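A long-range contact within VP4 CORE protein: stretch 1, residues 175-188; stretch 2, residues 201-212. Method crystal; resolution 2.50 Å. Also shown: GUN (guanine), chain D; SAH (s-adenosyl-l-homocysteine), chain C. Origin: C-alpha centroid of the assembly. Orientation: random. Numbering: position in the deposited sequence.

Stretch 1 (175-188) TDEKLVSMLDYIVY
Stretch 2 (201-212) LRTLMQFKKRSP

Two helices that cross obliquely often divide their interface into an apolar seam and a charged margin, and this pair from the VP4 core protein is a compact example. Helix 202-210 approaches the helix that ends at Ile186 to 8.9 Å between axes, their N-to-C directions 55° apart (signed crossing angle -55°), burying 592 Å² in all. The register is fixed where the CA atoms of Val180 and Thr203 lie 5.6 Å apart.

Stretch 2 begins with Leu201 (phi/psi 78/-2) at the N-cap position. Arg202, chi1 and chi2 t and chi3 p, leaves its backbone sideways, yet its guanidinium reaches Glu177 (chi1 p, chi2 t) in a two-pronged salt bridge: NH1 donates to Glu177 OE2 at 2.9 Å and NH2 to Glu177 OE1 at 3.0 Å, the carboxylate lying near the guanidinium plane. Thr203 (chi1 m) sits at the close crossing, its CG2 3.4 Å from Leu179 O, while its OG1 donates to O of S-adenosyl-L-homocysteine at 3.0 Å. Leu204 (t, p) points away at CB, but its CD1 returns to 4.3 Å from Leu183 CD1. Gln206 (chi1 m, chi2 m) brings CB to 4.2 Å from Val180 CG1, and its OE1 accepts from Arg210 NH1 at 2.6 Å and Arg210 NH2 at 2.8 Å.

One turn on from Thr203, Phe207 (chi1 t, chi2 74°) fills the seam. Leu183 CB lies over one ring face, 4.0 Å from the centroid and 26° off its normal, a CH-pi contact; Asp184 OD1 meets the ring edge, 3.4 Å from Phe207 CE1, where the ring hydrogens carry partial positive charge. Val187 CB, just past its helix, touches Phe207 CZ at 3.8 Å.

Arg210 (chi1 m, chi2 t) adds a second salt bridge: its NE donates to Asp176 OD2 at 2.8 Å. Ser211 (phi/psi -132/68) then leaves helical geometry, its OG 4.0 Å from Asp184 OD1.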

# COMPACT_ATOMS: atom_id res chain seq x y z
N THR A 175 -17.54 -5.02 -13.56
CA THR A 175 -17.69 -4.64 -12.14
C THR A 175 -19.15 -4.68 -11.72
O THR A 175 -19.97 -5.27 -12.41
CB THR A 175 -17.20 -3.20 -11.83
OG1 THR A 175 -16.76 -2.54 -13.02
CG2 THR A 175 -16.09 -3.23 -10.78
N ASP A 176 -19.48 -4.03 -10.61
CA ASP A 176 -20.85 -3.95 -10.13
C ASP A 176 -21.78 -3.25 -11.12
O ASP A 176 -21.32 -2.52 -12.00
CB ASP A 176 -20.88 -3.23 -8.78
CG ASP A 176 -20.19 -4.03 -7.67
OD1 ASP A 176 -19.06 -3.67 -7.28
OD2 ASP A 176 -20.79 -5.02 -7.21
N GLU A 177 -23.09 -3.47 -10.96
CA GLU A 177 -24.10 -2.79 -11.77
C GLU A 177 -23.96 -1.27 -11.67
O GLU A 177 -23.77 -0.71 -10.59
CB GLU A 177 -25.51 -3.25 -11.39
CG GLU A 177 -25.84 -3.15 -9.90
CD GLU A 177 -27.30 -3.46 -9.58
OE1 GLU A 177 -28.19 -2.68 -10.00
OE2 GLU A 177 -27.56 -4.47 -8.89
N LYS A 178 -24.06 -0.63 -12.83
CA LYS A 178 -23.87 0.81 -13.03
C LYS A 178 -24.22 1.71 -11.84
O LYS A 178 -23.40 2.55 -11.43
CB LYS A 178 -24.62 1.24 -14.29
CG LYS A 178 -24.87 2.70 -14.50
CD LYS A 178 -25.94 2.87 -15.59
CE LYS A 178 -26.90 4.01 -15.27
NZ LYS A 178 -28.17 3.99 -16.07
N LEU A 179 -25.41 1.51 -11.28
CA LEU A 179 -25.93 2.41 -10.23
C LEU A 179 -25.36 2.21 -8.81
O LEU A 179 -25.35 3.17 -8.03
CB LEU A 179 -27.46 2.44 -10.25
CG LEU A 179 -28.03 3.39 -11.33
CD1 LEU A 179 -29.52 3.13 -11.66
CD2 LEU A 179 -27.78 4.87 -10.96
N VAL A 180 -24.91 1.00 -8.48
CA VAL A 180 -24.15 0.82 -7.23
C VAL A 180 -22.67 1.18 -7.41
O VAL A 180 -22.01 1.62 -6.47
CB VAL A 180 -24.36 -0.59 -6.51
CG1 VAL A 180 -25.23 -1.53 -7.31
CG2 VAL A 180 -23.03 -1.24 -6.12
N SER A 181 -22.18 0.99 -8.63
CA SER A 181 -20.84 1.41 -8.98
C SER A 181 -20.76 2.93 -8.89
O SER A 181 -19.71 3.48 -8.54
CB SER A 181 -20.51 0.96 -10.40
OG SER A 181 -19.84 -0.28 -10.37
N MET A 182 -21.87 3.59 -9.20
CA MET A 182 -21.93 5.05 -9.12
C MET A 182 -21.59 5.50 -7.69
O MET A 182 -20.61 6.23 -7.50
CB MET A 182 -23.29 5.57 -9.57
CG MET A 182 -23.38 7.05 -9.71
SD MET A 182 -25.05 7.48 -9.27
CE MET A 182 -25.19 9.05 -10.06
N LEU A 183 -22.35 5.02 -6.72
CA LEU A 183 -22.06 5.26 -5.31
C LEU A 183 -20.65 4.82 -4.93
O LEU A 183 -20.00 5.50 -4.14
CB LEU A 183 -23.10 4.57 -4.41
CG LEU A 183 -24.59 4.90 -4.59
CD1 LEU A 183 -25.43 3.90 -3.84
CD2 LEU A 183 -24.95 6.33 -4.17
N ASP A 184 -20.17 3.73 -5.50
CA ASP A 184 -18.82 3.22 -5.20
C ASP A 184 -17.69 4.22 -5.33
O ASP A 184 -16.82 4.28 -4.46
CB ASP A 184 -18.49 2.01 -6.05
CG ASP A 184 -19.01 0.73 -5.47
OD1 ASP A 184 -19.44 0.74 -4.30
OD2 ASP A 184 -18.99 -0.28 -6.20
N TYR A 185 -17.67 4.99 -6.43
CA TYR A 185 -16.61 5.98 -6.62
C TYR A 185 -16.92 7.38 -6.07
O TYR A 185 -16.00 8.16 -5.85
CB TYR A 185 -16.19 6.03 -8.08
CG TYR A 185 -17.21 6.61 -9.02
CD1 TYR A 185 -17.41 7.99 -9.11
CD2 TYR A 185 -17.97 5.78 -9.85
CE1 TYR A 185 -18.34 8.52 -9.99
CE2 TYR A 185 -18.90 6.30 -10.72
CZ TYR A 185 -19.08 7.67 -10.79
OH TYR A 185 -20.00 8.20 -11.67
N ILE A 186 -18.18 7.71 -5.88
CA ILE A 186 -18.50 9.06 -5.39
C ILE A 186 -18.53 9.13 -3.86
O ILE A 186 -18.15 10.15 -3.30
CB ILE A 186 -19.80 9.63 -6.02
CG1 ILE A 186 -19.86 11.17 -5.90
CG2 ILE A 186 -21.05 8.98 -5.40
CD1 ILE A 186 -18.85 11.94 -6.75
N VAL A 187 -18.97 8.07 -3.19
CA VAL A 187 -19.06 8.07 -1.72
C VAL A 187 -17.69 7.79 -1.09
O VAL A 187 -17.14 6.70 -1.25
CB VAL A 187 -20.10 7.04 -1.20
CG1 VAL A 187 -20.15 7.04 0.35
CG2 VAL A 187 -21.49 7.30 -1.78
N TYR A 188 -17.15 8.78 -0.40
CA TYR A 188 -15.89 8.61 0.36
C TYR A 188 -15.78 9.45 1.65
O TYR A 188 -15.54 8.91 2.71
CB TYR A 188 -14.65 8.83 -0.53
CG TYR A 188 -13.37 8.88 0.27
CD1 TYR A 188 -12.86 7.72 0.91
CD2 TYR A 188 -12.66 10.07 0.41
CE1 TYR A 188 -11.71 7.75 1.64
CE2 TYR A 188 -11.48 10.10 1.17
CZ TYR A 188 -11.02 8.93 1.77
OH TYR A 188 -9.86 8.94 2.51
N LEU A 201 -34.76 2.00 -4.12
CA LEU A 201 -33.76 1.85 -3.05
C LEU A 201 -32.95 0.55 -3.08
O LEU A 201 -32.05 0.36 -2.25
CB LEU A 201 -34.37 2.14 -1.65
CG LEU A 201 -34.72 3.61 -1.31
CD1 LEU A 201 -35.23 3.71 0.12
CD2 LEU A 201 -33.56 4.59 -1.51
N ARG A 202 -33.25 -0.33 -4.04
CA ARG A 202 -32.50 -1.58 -4.21
C ARG A 202 -31.02 -1.28 -4.42
O ARG A 202 -30.14 -1.94 -3.85
CB ARG A 202 -33.06 -2.42 -5.38
CG ARG A 202 -32.47 -3.84 -5.49
CD ARG A 202 -32.85 -4.53 -6.81
NE ARG A 202 -32.52 -3.70 -7.98
CZ ARG A 202 -31.34 -3.67 -8.60
NH1 ARG A 202 -30.34 -4.44 -8.18
NH2 ARG A 202 -31.15 -2.86 -9.64
N THR A 203 -30.77 -0.26 -5.23
CA THR A 203 -29.42 0.24 -5.47
C THR A 203 -28.74 0.66 -4.16
O THR A 203 -27.62 0.22 -3.89
CB THR A 203 -29.47 1.37 -6.54
OG1 THR A 203 -29.53 0.78 -7.84
CG2 THR A 203 -28.25 2.31 -6.45
N LEU A 204 -29.43 1.46 -3.34
CA LEU A 204 -28.86 1.89 -2.06
C LEU A 204 -28.63 0.70 -1.13
O LEU A 204 -27.65 0.67 -0.39
CB LEU A 204 -29.72 2.95 -1.37
CG LEU A 204 -29.15 3.60 -0.08
CD1 LEU A 204 -27.82 4.30 -0.32
CD2 LEU A 204 -30.14 4.58 0.52
N MET A 205 -29.53 -0.27 -1.17
CA MET A 205 -29.44 -1.43 -0.28
C MET A 205 -28.31 -2.36 -0.69
O MET A 205 -27.71 -3.01 0.16
CB MET A 205 -30.77 -2.17 -0.21
CG MET A 205 -31.90 -1.33 0.40
SD MET A 205 -31.65 -0.85 2.14
CE MET A 205 -32.26 -2.31 2.98
N GLN A 206 -28.00 -2.41 -1.98
CA GLN A 206 -26.85 -3.17 -2.45
C GLN A 206 -25.53 -2.52 -2.03
O GLN A 206 -24.54 -3.22 -1.78
CB GLN A 206 -26.90 -3.42 -3.95
CG GLN A 206 -27.92 -4.49 -4.36
CD GLN A 206 -27.60 -5.86 -3.78
OE1 GLN A 206 -26.83 -6.62 -4.37
NE2 GLN A 206 -28.21 -6.19 -2.65
N PHE A 207 -25.52 -1.20 -1.95
CA PHE A 207 -24.36 -0.47 -1.42
C PHE A 207 -24.15 -0.81 0.06
O PHE A 207 -23.03 -1.12 0.48
CB PHE A 207 -24.51 1.03 -1.64
CG PHE A 207 -23.27 1.83 -1.33
CD1 PHE A 207 -22.17 1.81 -2.19
CD2 PHE A 207 -23.20 2.63 -0.18
CE1 PHE A 207 -21.02 2.55 -1.91
CE2 PHE A 207 -22.05 3.37 0.11
CZ PHE A 207 -20.97 3.33 -0.76
N LYS A 208 -25.23 -0.77 0.84
CA LYS A 208 -25.20 -1.22 2.24
C LYS A 208 -24.60 -2.62 2.38
O LYS A 208 -23.77 -2.85 3.24
CB LYS A 208 -26.60 -1.18 2.86
CG LYS A 208 -26.63 -1.61 4.32
CD LYS A 208 -28.06 -1.89 4.88
CE LYS A 208 -28.56 -3.27 4.53
NZ LYS A 208 -29.93 -3.48 5.09
N LYS A 209 -25.03 -3.53 1.51
CA LYS A 209 -24.60 -4.94 1.56
C LYS A 209 -23.13 -5.11 1.14
O LYS A 209 -22.37 -5.80 1.81
CB LYS A 209 -25.54 -5.82 0.72
CG LYS A 209 -25.20 -7.30 0.67
CD LYS A 209 -26.45 -8.15 0.95
CE LYS A 209 -27.15 -8.67 -0.31
NZ LYS A 209 -26.92 -10.15 -0.52
N ARG A 210 -22.73 -4.46 0.05
CA ARG A 210 -21.35 -4.56 -0.42
C ARG A 210 -20.36 -3.67 0.36
O ARG A 210 -19.19 -4.01 0.47
CB ARG A 210 -21.27 -4.25 -1.91
CG ARG A 210 -22.11 -5.14 -2.77
CD ARG A 210 -21.67 -5.02 -4.21
NE ARG A 210 -22.71 -5.21 -5.23
CZ ARG A 210 -23.96 -5.64 -5.03
NH1 ARG A 210 -24.40 -5.95 -3.81
NH2 ARG A 210 -24.78 -5.76 -6.07
N SER A 211 -20.83 -2.53 0.86
CA SER A 211 -19.98 -1.60 1.59
C SER A 211 -20.61 -1.15 2.92
O SER A 211 -20.97 0.03 3.06
CB SER A 211 -19.69 -0.37 0.72
OG SER A 211 -19.39 -0.74 -0.61
N PRO A 212 -20.74 -2.07 3.89
CA PRO A 212 -21.37 -1.74 5.18
C PRO A 212 -20.80 -0.47 5.81
O PRO A 212 -21.57 0.41 6.23
CB PRO A 212 -21.05 -2.95 6.07
CG PRO A 212 -20.77 -4.08 5.12
CD PRO A 212 -20.31 -3.48 3.82
N9 GUN D . -11.40 0.15 -6.35
C8 GUN D . -10.82 -0.39 -5.28
N7 GUN D . -11.48 -0.03 -4.18
C5 GUN D . -12.49 0.75 -4.55
C6 GUN D . -13.49 1.40 -3.83
O6 GUN D . -13.54 1.31 -2.61
N1 GUN D . -14.44 2.16 -4.55
C2 GUN D . -14.33 2.23 -5.95
N2 GUN D . -15.20 2.94 -6.65
N3 GUN D . -13.35 1.58 -6.62
C4 GUN D . -12.44 0.85 -5.94
N SAH C . -31.73 5.92 -8.68
CA SAH C . -32.70 4.88 -9.16
CB SAH C . -32.96 4.98 -10.67
CG SAH C . -33.61 6.30 -11.09
SD SAH C . -35.31 6.05 -11.63
C SAH C . -32.20 3.49 -8.79
O SAH C . -31.00 3.27 -8.61
OXT SAH C . -32.99 2.56 -8.65
C5' SAH C . -35.68 7.81 -11.71
C4' SAH C . -36.63 8.18 -10.58
O4' SAH C . -36.72 9.57 -10.44
C3' SAH C . -38.05 7.69 -10.79
O3' SAH C . -38.26 6.60 -9.93
C2' SAH C . -38.94 8.87 -10.43
O2' SAH C . -39.88 8.52 -9.45
C1' SAH C . -37.96 9.86 -9.84
N9 SAH C . -38.26 11.28 -10.03
C8 SAH C . -38.78 11.91 -11.14
N7 SAH C . -38.84 13.23 -10.87
C5 SAH C . -38.36 13.46 -9.63
C6 SAH C . -38.20 14.62 -8.87
N6 SAH C . -38.55 15.80 -9.37
N1 SAH C . -37.67 14.52 -7.60
C2 SAH C . -37.30 13.30 -7.08
N3 SAH C . -37.47 12.16 -7.85
C4 SAH C . -37.99 12.24 -9.10